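Local coordinates for Thiol:disulfide interchange protein (Klebsiella pneumoniae, PDB 6DXN) that probably acts as a periplasmic oxidoreductase of the DsbA type, exchanging disulfide bonds with other proteins through a thioredoxin-like redox centre, at residues Q82-D87 and A125-N130; G71-E76 and A108-V113; G88-L93 and N115-T120; T13-T18 and S154-G159. All coordinates share one frame; numbering follows the deposited sequence. Where two conformers were deposited one is given.

Contact 1 of 4, residues Q82-D87 and A125-N130; sequences QYAGVD and AEMQSN
The side chain of Y83 lies between M127, a selenomethionine, and N130, and the two neighbours differ sharply in character. On the tight side M127 lies against one flank of the ring, its CG 3.7 Å from Y83 CE2. The selenium sits in the ring plane, beside CD2 and 5.0 Å from the ring centroid, which makes this a Met-aromatic contact of the edge type. The chain runs straight to the selenium (chi2 -174°), and SE also meets A84 CB at 3.9 Å. M127 is the buried member of the group; its side chain further touches V80 of helix 71-83 and I119 of the loop before helix 121-129. Both helices belong to the helical part that DsbA proteins carry inserted in their thioredoxin fold, and here the end of one helix packs against the last turn of the other. G85, with positive phi, breaks the helical path just beyond A84. Toward solvent the packing gives way to a polar encounter. The N130 amide lies at the other flank of the tyrosine, its plane turned 46° from the ring. N130 ND2 comes within 2.9 Å of Y83 OH, yet the angle is too poor for a hydrogen bond. The polar partner of the amide lies on its oxygen side: N130 is the N-cap of helix 131-146, and its OD1 accepts from the backbone N of V133. With CG anti to the backbone N (chi1 170°), the exposed Y83 ring reaches across to helix 121-129 and also touches V133.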
loop_
_atom_site.group_PDB
_atom_site.type_symbol
_atom_site.label_atom_id
_atom_site.label_comp_id
_atom_site.label_asym_id
_atom_site.label_seq_id
_atom_site.Cartn_x
_atom_site.Cartn_y
_atom_site.Cartn_z
ATOM N N GLN A 82 4.273 5.202 9.969
ATOM C CA GLN A 82 3.434 4.217 10.680
ATOM C C GLN A 82 3.907 4.054 12.131
ATOM O O GLN A 82 3.101 3.811 13.021
ATOM C CB GLN A 82 3.463 2.880 9.940
ATOM C CG GLN A 82 2.886 2.971 8.539
ATOM C CD GLN A 82 3.200 1.765 7.695
ATOM O OE1 GLN A 82 3.654 1.890 6.561
ATOM N NE2 GLN A 82 2.987 0.583 8.248
ATOM N N TYR A 83 5.220 4.179 12.346
ATOM C CA TYR A 83 5.809 4.085 13.685
ATOM C C TYR A 83 5.366 5.297 14.511
ATOM O O TYR A 83 5.051 5.169 15.698
ATOM C CB TYR A 83 7.335 3.996 13.597
ATOM C CG TYR A 83 8.045 4.144 14.920
ATOM C CD1 TYR A 83 8.193 3.067 15.779
ATOM C CD2 TYR A 83 8.577 5.363 15.312
ATOM C CE1 TYR A 83 8.839 3.200 16.999
ATOM C CE2 TYR A 83 9.228 5.511 16.527
ATOM C CZ TYR A 83 9.360 4.425 17.374
ATOM O OH TYR A 83 10.002 4.569 18.570
ATOM N N ALA A 84 5.383 6.472 13.865
ATOM C CA ALA A 84 4.936 7.719 14.473
ATOM C C ALA A 84 3.404 7.760 14.461
ATOM O O ALA A 84 2.787 8.622 15.094
ATOM C CB ALA A 84 5.517 8.893 13.728
ATOM N N GLY A 85 2.810 6.838 13.697
ATOM C CA GLY A 85 1.366 6.722 13.593
ATOM C C GLY A 85 0.731 7.854 12.797
ATOM O O GLY A 85 -0.490 8.004 12.849
ATOM N N VAL A 86 1.547 8.631 12.060
ATOM C CA VAL A 86 1.054 9.753 11.235
ATOM C C VAL A 86 0.922 9.298 9.776
ATOM O O VAL A 86 0.831 10.135 8.865
ATOM C CB VAL A 86 1.970 10.992 11.332
ATOM C CG1 VAL A 86 2.137 11.456 12.774
ATOM C CG2 VAL A 86 3.330 10.757 10.685
ATOM N N ASP A 87 0.897 7.978 9.564
ATOM C CA ASP A 87 0.792 7.383 8.235
ATOM C C ASP A 87 -0.546 7.752 7.581
ATOM O O ASP A 87 -0.657 7.733 6.356
ATOM C CB ASP A 87 0.970 5.864 8.288
ATOM C CG ASP A 87 0.048 5.152 9.264
ATOM O OD1 ASP A 87 0.021 5.546 10.447
ATOM O OD2 ASP A 87 -0.651 4.230 8.830
ATOM N N ALA A 125 15.305 11.816 12.322
ATOM C CA ALA A 125 16.584 11.121 12.267
ATOM C C ALA A 125 16.612 10.015 13.331
ATOM O O ALA A 125 17.112 8.911 13.086
ATOM C CB ALA A 125 17.715 12.113 12.445
ATOM N N GLU A 126 16.055 10.319 14.509
ATOM C CA GLU A 126 15.996 9.363 15.621
ATOM C C GLU A 126 15.152 8.147 15.211
ATOM O O GLU A 126 15.520 7.008 15.503
ATOM C CB GLU A 126 15.442 10.037 16.879
ATOM C CG GLU A 126 16.392 11.052 17.504
ATOM C CD GLU A 126 15.796 11.868 18.641
ATOM O OE1 GLU A 126 14.614 11.645 18.971
ATOM O OE2 GLU A 126 16.511 12.732 19.191
HETATM N N MSE A 127 14.030 8.402 14.524
HETATM C CA MSE A 127 13.128 7.335 14.076
HETATM C C MSE A 127 13.742 6.508 12.973
HETATM O O MSE A 127 13.561 5.295 12.934
HETATM C CB MSE A 127 11.774 7.946 13.703
HETATM C CG MSE A 127 11.080 8.358 15.007
HETATM SE SE MSE A 127 9.237 9.014 14.757
HETATM C CE MSE A 127 9.535 10.486 13.488
ATOM N N GLN A 128 14.492 7.160 12.077
ATOM C CA GLN A 128 15.162 6.454 10.982
ATOM C C GLN A 128 16.054 5.328 11.521
ATOM O O GLN A 128 16.308 4.349 10.812
ATOM C CB GLN A 128 16.043 7.401 10.167
ATOM C CG GLN A 128 15.289 8.311 9.211
ATOM C CD GLN A 128 16.218 9.348 8.626
ATOM O OE1 GLN A 128 16.715 10.220 9.327
ATOM N NE2 GLN A 128 16.451 9.267 7.327
ATOM N N SER A 129 16.517 5.480 12.771
ATOM C CA SER A 129 17.434 4.533 13.396
ATOM C C SER A 129 16.683 3.387 14.095
ATOM O O SER A 129 17.188 2.269 14.157
ATOM C CB SER A 129 18.322 5.249 14.384
ATOM O OG SER A 129 18.927 6.392 13.801
ATOM N N ASN A 130 15.494 3.699 14.623
ATOM C CA ASN A 130 14.641 2.784 15.402
ATOM C C ASN A 130 14.643 1.364 14.807
ATOM O O ASN A 130 14.504 1.147 13.593
ATOM C CB ASN A 130 13.236 3.372 15.563
ATOM C CG ASN A 130 12.306 2.485 16.362
ATOM O OD1 ASN A 130 11.710 1.554 15.824
ATOM N ND2 ASN A 130 12.124 2.813 17.630
#

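Contact 2 of 4, residues G71-E76 and A108-V113; sequences GPALTE and ADIVKV
I110 supplies the whole of one side of this contact: its terminal methyl CD1 enters between A73 and L74 on the facing helix. The closer approach is to L74, where CD1 of I110 stands 3.5 Å from L74 CD2. A73 receives the same methyl on its CB, at 3.7 Å, so a single carbon rests on two successive residues of helix 71-83. The CA–CB bond of I110 already points toward the partner, and an extended chi2 (173°) carries CD1 forward. The CA–CB bond of L74 runs past the other segment, but the branch ending in CD2 turns back, and the two side chains cross at about a right angle. The closest approaches are between methyl groups, with L74 CG 3.9 Å from I110 CD1 just behind. The surroundings are largely aliphatic and aromatic: L74 also packs on F31, Y32 and L98, while I110 lies on L94 and I104, so helix 87-99 closes the same buried cluster. The L74–F31 and L74–Y32 contacts carry it to the segment leading into the CxxC sequence C33–C36. Aliphatic side chains packed in this way between neighbouring helices build the interior of the helical domain inserted into the thioredoxin fold of DsbA proteins.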
loop_
_atom_site.group_PDB
_atom_site.type_symbol
_atom_site.label_atom_id
_atom_site.label_comp_id
_atom_site.label_asym_id
_atom_site.label_seq_id
_atom_site.Cartn_x
_atom_site.Cartn_y
_atom_site.Cartn_z
ATOM N N GLY A 71 12.472 6.206 -4.209
ATOM C CA GLY A 71 11.900 4.922 -3.758
ATOM C C GLY A 71 12.343 4.533 -2.348
ATOM O O GLY A 71 11.518 4.421 -1.445
ATOM N N PRO A 72 13.653 4.306 -2.111
ATOM C CA PRO A 72 14.142 3.950 -0.775
ATOM C C PRO A 72 13.787 4.978 0.315
ATOM O O PRO A 72 13.244 4.599 1.343
ATOM C CB PRO A 72 15.663 3.838 -0.989
ATOM C CG PRO A 72 15.788 3.473 -2.451
ATOM C CD PRO A 72 14.727 4.321 -3.120
ATOM N N ALA A 73 14.056 6.271 0.067
ATOM C CA ALA A 73 13.766 7.314 1.071
ATOM C C ALA A 73 12.287 7.263 1.481
ATOM O O ALA A 73 11.972 7.475 2.639
ATOM C CB ALA A 73 14.136 8.679 0.548
ATOM N N LEU A 74 11.419 7.004 0.498
ATOM C CA LEU A 74 9.972 6.905 0.650
ATOM C C LEU A 74 9.572 5.648 1.446
ATOM O O LEU A 74 8.668 5.726 2.252
ATOM C CB LEU A 74 9.325 6.914 -0.739
ATOM C CG LEU A 74 9.380 8.248 -1.481
ATOM C CD1 LEU A 74 9.047 8.071 -2.952
ATOM C CD2 LEU A 74 8.471 9.285 -0.830
ATOM N N THR A 75 10.236 4.508 1.208
ATOM C CA THR A 75 9.922 3.279 1.966
ATOM C C THR A 75 10.274 3.522 3.437
ATOM O O THR A 75 9.619 3.018 4.328
ATOM C CB THR A 75 10.631 2.048 1.382
ATOM O OG1 THR A 75 10.238 1.922 0.020
ATOM C CG2 THR A 75 10.305 0.762 2.109
ATOM N N GLU A 76 11.308 4.345 3.657
ATOM C CA GLU A 76 11.732 4.697 4.978
ATOM C C GLU A 76 10.720 5.671 5.588
ATOM O O GLU A 76 10.339 5.527 6.749
ATOM C CB GLU A 76 13.133 5.309 4.927
ATOM C CG GLU A 76 13.649 5.761 6.275
ATOM C CD GLU A 76 15.042 6.356 6.204
ATOM O OE1 GLU A 76 15.231 7.329 5.447
ATOM O OE2 GLU A 76 15.936 5.824 6.876
ATOM N N ALA A 108 15.781 15.180 1.665
ATOM C CA ALA A 108 15.613 16.288 2.612
ATOM C C ALA A 108 14.217 16.913 2.467
ATOM O O ALA A 108 13.682 17.472 3.431
ATOM C CB ALA A 108 16.704 17.317 2.417
ATOM N N ASP A 109 13.624 16.786 1.274
ATOM C CA ASP A 109 12.297 17.348 1.005
ATOM C C ASP A 109 11.193 16.495 1.642
ATOM O O ASP A 109 10.110 17.016 1.960
ATOM C CB ASP A 109 12.049 17.502 -0.496
ATOM C CG ASP A 109 12.824 18.647 -1.117
ATOM O OD1 ASP A 109 13.418 19.431 -0.349
ATOM O OD2 ASP A 109 12.820 18.744 -2.358
ATOM N N ILE A 110 11.442 15.188 1.779
ATOM C CA ILE A 110 10.463 14.303 2.405
ATOM C C ILE A 110 10.361 14.664 3.893
ATOM O O ILE A 110 9.270 14.659 4.456
ATOM C CB ILE A 110 10.826 12.818 2.187
ATOM C CG1 ILE A 110 10.755 12.438 0.705
ATOM C CG2 ILE A 110 9.935 11.931 3.041
ATOM C CD1 ILE A 110 11.263 11.043 0.386
ATOM N N VAL A 111 11.509 14.989 4.505
ATOM C CA VAL A 111 11.583 15.356 5.912
ATOM C C VAL A 111 10.755 16.623 6.152
ATOM O O VAL A 111 10.119 16.748 7.196
ATOM C CB VAL A 111 13.042 15.536 6.383
ATOM C CG1 VAL A 111 13.125 16.234 7.731
ATOM C CG2 VAL A 111 13.793 14.218 6.420
ATOM N N LYS A 112 10.754 17.537 5.169
ATOM C CA LYS A 112 10.000 18.793 5.297
ATOM C C LYS A 112 8.505 18.500 5.476
ATOM O O LYS A 112 7.834 19.235 6.165
ATOM C CB LYS A 112 10.259 19.748 4.125
ATOM C CG LYS A 112 11.671 20.323 4.076
ATOM C CD LYS A 112 11.822 21.541 3.183
ATOM C CE LYS A 112 11.342 21.319 1.763
ATOM N NZ LYS A 112 11.565 22.518 0.923
ATOM N N VAL A 113 7.997 17.419 4.876
ATOM C CA VAL A 113 6.568 17.069 5.033
ATOM C C VAL A 113 6.286 16.782 6.518
ATOM O O VAL A 113 5.294 17.266 7.090
ATOM C CB VAL A 113 6.168 15.874 4.140
ATOM C CG1 VAL A 113 4.718 15.463 4.365
ATOM C CG2 VAL A 113 6.409 16.153 2.663
#

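Contact 3 of 4, residues G88-L93 and N115-T120; sequences GKVEKL and NQLGIT
L117 meets the helix with both of its methyls, CD2 on L93 and CD1 on V90 and K89. CD2 of L117 and CD1 of L93 approach tip to tip at 4.0 Å, the two leucines reaching toward each other. The other branch, CD1 of L117, lies 4.1 Å from CB of V90, one turn earlier on the helix, and touches the CB of K89 more loosely at 4.4 Å. CG of L117 stands anti to the carbonyl carbon (chi1 -62°) with an extended chi2, which sends its fork toward the helix. The fork therefore straddles the side of helix 87-99 that carries K89, V90 and L93.

L117 sits within a turn whose bonds probably help to position it. A type I turn runs from N115 to G118, closed by the bond from G118 N to N115 O at 3.1 Å. G118 takes a positive phi of 102° and completes a Schellman motif at the end of helix 107-115. The side chain of N115 then spans the bend: its ND2 donates to I119 O at 2.8 Å, with an N-H...O angle of 151° and the acceptor lying close to the amide plane. T120 follows as the N-cap of helix 121-129, OG1 accepting from K123 N. L117 lays this connection on helix 87-99, while V90 and L93 also rest on V113 of helix 107-115 and V90 on A81 of helix 71-83.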
loop_
_atom_site.group_PDB
_atom_site.type_symbol
_atom_site.label_atom_id
_atom_site.label_comp_id
_atom_site.label_asym_id
_atom_site.label_seq_id
_atom_site.Cartn_x
_atom_site.Cartn_y
_atom_site.Cartn_z
ATOM N N GLY A 88 -1.546 8.084 8.407
ATOM C CA GLY A 88 -2.873 8.452 7.920
ATOM C C GLY A 88 -2.905 9.841 7.304
ATOM O O GLY A 88 -3.681 10.091 6.385
ATOM N N LYS A 89 -2.044 10.738 7.802
ATOM C CA LYS A 89 -1.998 12.131 7.322
ATOM C C LYS A 89 -0.932 12.336 6.234
ATOM O O LYS A 89 -1.184 13.016 5.234
ATOM C CB LYS A 89 -1.663 13.091 8.469
ATOM C CG LYS A 89 -2.690 13.190 9.587
ATOM C CD LYS A 89 -2.320 14.221 10.637
ATOM C CE LYS A 89 -3.363 14.374 11.725
ATOM N NZ LYS A 89 -2.993 15.434 12.693
ATOM N N VAL A 90 0.252 11.752 6.441
ATOM C CA VAL A 90 1.401 11.975 5.552
ATOM C C VAL A 90 1.183 11.323 4.179
ATOM O O VAL A 90 1.802 11.755 3.198
ATOM C CB VAL A 90 2.713 11.471 6.184
ATOM C CG1 VAL A 90 2.780 9.955 6.190
ATOM C CG2 VAL A 90 3.943 12.044 5.490
ATOM N N GLU A 91 0.309 10.311 4.103
ATOM C CA GLU A 91 0.125 9.605 2.843
ATOM C C GLU A 91 -0.237 10.589 1.709
ATOM O O GLU A 91 0.445 10.639 0.686
ATOM C CB GLU A 91 -0.917 8.481 2.967
ATOM C CG GLU A 91 -0.916 7.571 1.750
ATOM C CD GLU A 91 -1.955 6.459 1.685
ATOM O OE1 GLU A 91 -2.676 6.247 2.676
ATOM O OE2 GLU A 91 -2.055 5.829 0.617
ATOM N N LYS A 92 -1.311 11.367 1.888
ATOM C CA LYS A 92 -1.786 12.280 0.814
ATOM C C LYS A 92 -0.751 13.363 0.488
ATOM O O LYS A 92 -0.674 13.811 -0.662
ATOM C CB LYS A 92 -3.124 12.925 1.197
ATOM C CG LYS A 92 -4.302 11.964 1.295
ATOM C CD LYS A 92 -5.613 12.627 1.694
ATOM C CE LYS A 92 -6.738 11.645 1.974
ATOM N NZ LYS A 92 -7.034 10.777 0.807
ATOM N N LEU A 93 0.037 13.765 1.488
ATOM C CA LEU A 93 1.044 14.824 1.348
ATOM C C LEU A 93 2.245 14.344 0.518
ATOM O O LEU A 93 2.888 15.169 -0.163
ATOM C CB LEU A 93 1.473 15.285 2.742
ATOM C CG LEU A 93 0.340 15.788 3.637
ATOM C CD1 LEU A 93 0.843 16.050 5.047
ATOM C CD2 LEU A 93 -0.310 17.037 3.058
ATOM N N ASN A 115 7.971 17.784 9.106
ATOM C CA ASN A 115 8.166 19.009 9.892
ATOM C C ASN A 115 6.840 19.766 10.032
ATOM O O ASN A 115 6.543 20.307 11.097
ATOM C CB ASN A 115 9.186 19.953 9.247
ATOM C CG ASN A 115 10.613 19.445 9.238
ATOM O OD1 ASN A 115 11.399 19.849 8.388
ATOM N ND2 ASN A 115 10.968 18.588 10.186
ATOM N N GLN A 116 6.064 19.787 8.942
ATOM C CA GLN A 116 4.768 20.475 8.870
ATOM C C GLN A 116 3.733 19.784 9.769
ATOM O O GLN A 116 2.698 20.378 10.081
ATOM C CB GLN A 116 4.288 20.485 7.418
ATOM C CG GLN A 116 5.305 21.085 6.459
ATOM C CD GLN A 116 5.030 20.710 5.024
ATOM O OE1 GLN A 116 3.917 20.332 4.661
ATOM N NE2 GLN A 116 6.056 20.799 4.194
ATOM N N LEU A 117 4.020 18.536 10.167
ATOM C CA LEU A 117 3.122 17.750 11.027
ATOM C C LEU A 117 3.560 17.823 12.500
ATOM O O LEU A 117 2.846 17.327 13.381
ATOM C CB LEU A 117 3.093 16.297 10.538
ATOM C CG LEU A 117 2.562 16.083 9.119
ATOM C CD1 LEU A 117 2.497 14.601 8.783
ATOM C CD2 LEU A 117 1.191 16.720 8.942
ATOM N N GLY A 118 4.727 18.420 12.764
ATOM C CA GLY A 118 5.233 18.571 14.132
ATOM C C GLY A 118 6.314 17.558 14.477
ATOM O O GLY A 118 6.553 17.270 15.651
ATOM N N ILE A 119 6.958 17.006 13.446
ATOM C CA ILE A 119 8.052 16.066 13.637
ATOM C C ILE A 119 9.336 16.763 13.165
ATOM O O ILE A 119 9.562 16.938 11.959
ATOM C CB ILE A 119 7.775 14.735 12.907
ATOM C CG1 ILE A 119 6.491 14.084 13.430
ATOM C CG2 ILE A 119 8.968 13.795 13.002
ATOM C CD1 ILE A 119 6.103 12.800 12.733
ATOM N N THR A 120 10.161 17.172 14.134
ATOM C CA THR A 120 11.408 17.867 13.841
ATOM C C THR A 120 12.355 16.937 13.075
ATOM O O THR A 120 12.223 15.706 13.134
ATOM C CB THR A 120 12.106 18.340 15.121
ATOM O OG1 THR A 120 12.526 17.174 15.829
ATOM C CG2 THR A 120 11.227 19.199 16.003
#

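Contact 4 of 4, residues T13-T18 and S154-G159; sequences TVIHST and SFYVSG
The five-stranded sheet of the thioredoxin fold frames this contact: strand 12-14 is an outermost strand, and strand 161-163 stands between it and strand 154-157. The two segments are therefore not paired strands. They meet where the chain following strand 12-14 passes the end of strand 154-157 and the turn after it. I15 and Y156 provide the side-chain part. CG1 of I15 approaches CE2 of Y156 to 4.1 Å, meeting the ring obliquely. In Y156 the ring stands anti to the carbonyl carbon (chi1 -68°), and although its CA–CB bond runs past the other segment, the far end of the ring swings nearer to it. Other rings pack on Y156: F28 of strand 25-29 meets it almost perpendicularly, and H162 of the intervening strand at a shallower angle. The backbone of I15 hydrogen-bonds to K160, which ties this part of the chain to the same turn. S158 and G159 both have positive phi, and they turn the chain from strand 154-157 toward strand 161-163. Beside this turn lies S17, its OG bonded to V19 N and its CB 3.7 Å from the carbonyl O of G159.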
loop_
_atom_site.group_PDB
_atom_site.type_symbol
_atom_site.label_atom_id
_atom_site.label_comp_id
_atom_site.label_asym_id
_atom_site.label_seq_id
_atom_site.Cartn_x
_atom_site.Cartn_y
_atom_site.Cartn_z
ATOM N N THR A 13 -5.386 -14.282 -9.780
ATOM C CA THR A 13 -4.475 -15.375 -10.107
ATOM C C THR A 13 -3.929 -15.979 -8.805
ATOM O O THR A 13 -3.677 -15.264 -7.827
ATOM C CB THR A 13 -3.361 -14.904 -11.050
ATOM O OG1 THR A 13 -2.701 -13.794 -10.440
ATOM C CG2 THR A 13 -3.876 -14.494 -12.412
ATOM N N VAL A 14 -3.771 -17.306 -8.808
ATOM C CA VAL A 14 -3.253 -18.046 -7.665
ATOM C C VAL A 14 -1.722 -18.047 -7.754
ATOM O O VAL A 14 -1.140 -18.825 -8.501
ATOM C CB VAL A 14 -3.840 -19.472 -7.623
ATOM C CG1 VAL A 14 -3.216 -20.321 -6.524
ATOM C CG2 VAL A 14 -5.354 -19.445 -7.477
ATOM N N ILE A 15 -1.095 -17.142 -6.989
ATOM C CA ILE A 15 0.359 -16.971 -6.917
ATOM C C ILE A 15 0.942 -18.032 -5.973
ATOM O O ILE A 15 0.217 -18.642 -5.189
ATOM C CB ILE A 15 0.706 -15.545 -6.433
ATOM C CG1 ILE A 15 0.069 -14.457 -7.304
ATOM C CG2 ILE A 15 2.211 -15.349 -6.319
ATOM C CD1 ILE A 15 0.572 -14.421 -8.729
ATOM N N HIS A 16 2.260 -18.237 -6.073
ATOM C CA HIS A 16 2.989 -19.164 -5.216
ATOM C C HIS A 16 4.154 -18.422 -4.551
ATOM O O HIS A 16 5.090 -17.998 -5.225
ATOM C CB HIS A 16 3.502 -20.378 -5.997
ATOM C CG HIS A 16 4.269 -21.336 -5.146
ATOM N ND1 HIS A 16 5.636 -21.237 -4.966
ATOM C CD2 HIS A 16 3.866 -22.393 -4.406
ATOM C CE1 HIS A 16 6.043 -22.199 -4.164
ATOM N NE2 HIS A 16 4.977 -22.923 -3.808
ATOM N N SER A 17 4.072 -18.280 -3.225
ATOM C CA SER A 17 5.101 -17.616 -2.438
ATOM C C SER A 17 5.742 -18.630 -1.485
ATOM O O SER A 17 5.163 -19.682 -1.206
ATOM C CB SER A 17 4.530 -16.442 -1.684
ATOM O OG SER A 17 5.535 -15.800 -0.911
ATOM N N THR A 18 6.942 -18.291 -1.005
ATOM C CA THR A 18 7.691 -19.125 -0.068
ATOM C C THR A 18 7.599 -18.498 1.332
ATOM O O THR A 18 7.933 -19.139 2.328
ATOM C CB THR A 18 9.140 -19.317 -0.540
ATOM O OG1 THR A 18 9.739 -20.315 0.284
ATOM C CG2 THR A 18 9.967 -18.048 -0.501
ATOM N N SER A 154 -0.808 -3.144 -6.289
ATOM C CA SER A 154 -0.982 -4.581 -6.416
ATOM C C SER A 154 -1.468 -5.161 -5.083
ATOM O O SER A 154 -0.804 -5.032 -4.076
ATOM C CB SER A 154 0.303 -5.204 -6.891
ATOM O OG SER A 154 0.103 -6.521 -7.373
ATOM N N PHE A 155 -2.647 -5.796 -5.105
ATOM C CA PHE A 155 -3.230 -6.393 -3.887
ATOM C C PHE A 155 -2.999 -7.910 -3.872
ATOM O O PHE A 155 -3.192 -8.582 -4.891
ATOM C CB PHE A 155 -4.725 -6.090 -3.799
ATOM C CG PHE A 155 -5.079 -4.630 -3.679
ATOM C CD1 PHE A 155 -4.967 -3.782 -4.773
ATOM C CD2 PHE A 155 -5.552 -4.108 -2.489
ATOM C CE1 PHE A 155 -5.291 -2.438 -4.665
ATOM C CE2 PHE A 155 -5.890 -2.765 -2.389
ATOM C CZ PHE A 155 -5.762 -1.935 -3.476
ATOM N N TYR A 156 -2.575 -8.418 -2.703
ATOM C CA TYR A 156 -2.343 -9.847 -2.440
ATOM C C TYR A 156 -3.098 -10.256 -1.169
ATOM O O TYR A 156 -2.963 -9.615 -0.132
ATOM C CB TYR A 156 -0.852 -10.156 -2.284
ATOM C CG TYR A 156 -0.043 -10.007 -3.545
ATOM C CD1 TYR A 156 0.339 -8.756 -3.995
ATOM C CD2 TYR A 156 0.352 -11.113 -4.283
ATOM C CE1 TYR A 156 1.083 -8.604 -5.151
ATOM C CE2 TYR A 156 1.098 -10.977 -5.444
ATOM C CZ TYR A 156 1.464 -9.716 -5.878
ATOM O OH TYR A 156 2.194 -9.553 -7.018
ATOM N N VAL A 157 -3.882 -11.338 -1.274
ATOM C CA VAL A 157 -4.655 -11.876 -0.167
ATOM C C VAL A 157 -4.035 -13.230 0.235
ATOM O O VAL A 157 -3.752 -14.075 -0.632
ATOM C CB VAL A 157 -6.148 -12.018 -0.543
ATOM C CG1 VAL A 157 -6.995 -12.463 0.643
ATOM C CG2 VAL A 157 -6.711 -10.734 -1.132
ATOM N N SER A 158 -3.790 -13.400 1.544
ATOM C CA SER A 158 -3.243 -14.656 2.144
ATOM C C SER A 158 -1.942 -15.089 1.450
ATOM O O SER A 158 -1.556 -16.268 1.505
ATOM C CB SER A 158 -4.271 -15.757 2.109
ATOM O OG SER A 158 -5.385 -15.446 2.936
ATOM N N GLY A 159 -1.293 -14.126 0.783
ATOM C CA GLY A 159 -0.047 -14.343 0.064
ATOM C C GLY A 159 -0.162 -15.347 -1.071
ATOM O O GLY A 159 0.865 -15.816 -1.563
#

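Contacts 1, 2 and 3 form one continuous block within the helical part, their centres 11 to 12 Å apart, whereas contact 4, in the sheet, lies across the centre of the chain, 28 to 31 Å from the others by centres. I119 of contact 3 packs on M127 of contact 1, with CG2 to CE at 3.4 Å; V113 of contact 2 reaches L93 of contact 3, with CG1 to CB at 3.6 Å. A probable hydrogen bond of 3.0 Å from Q128 NE2 to E76 OE1 links contacts 1 and 2. Both contact 2, through L74, and contact 3, through E91, touch F31, close to C33 and C36, the predicted redox-active cysteines, which are not disulfide-bonded here.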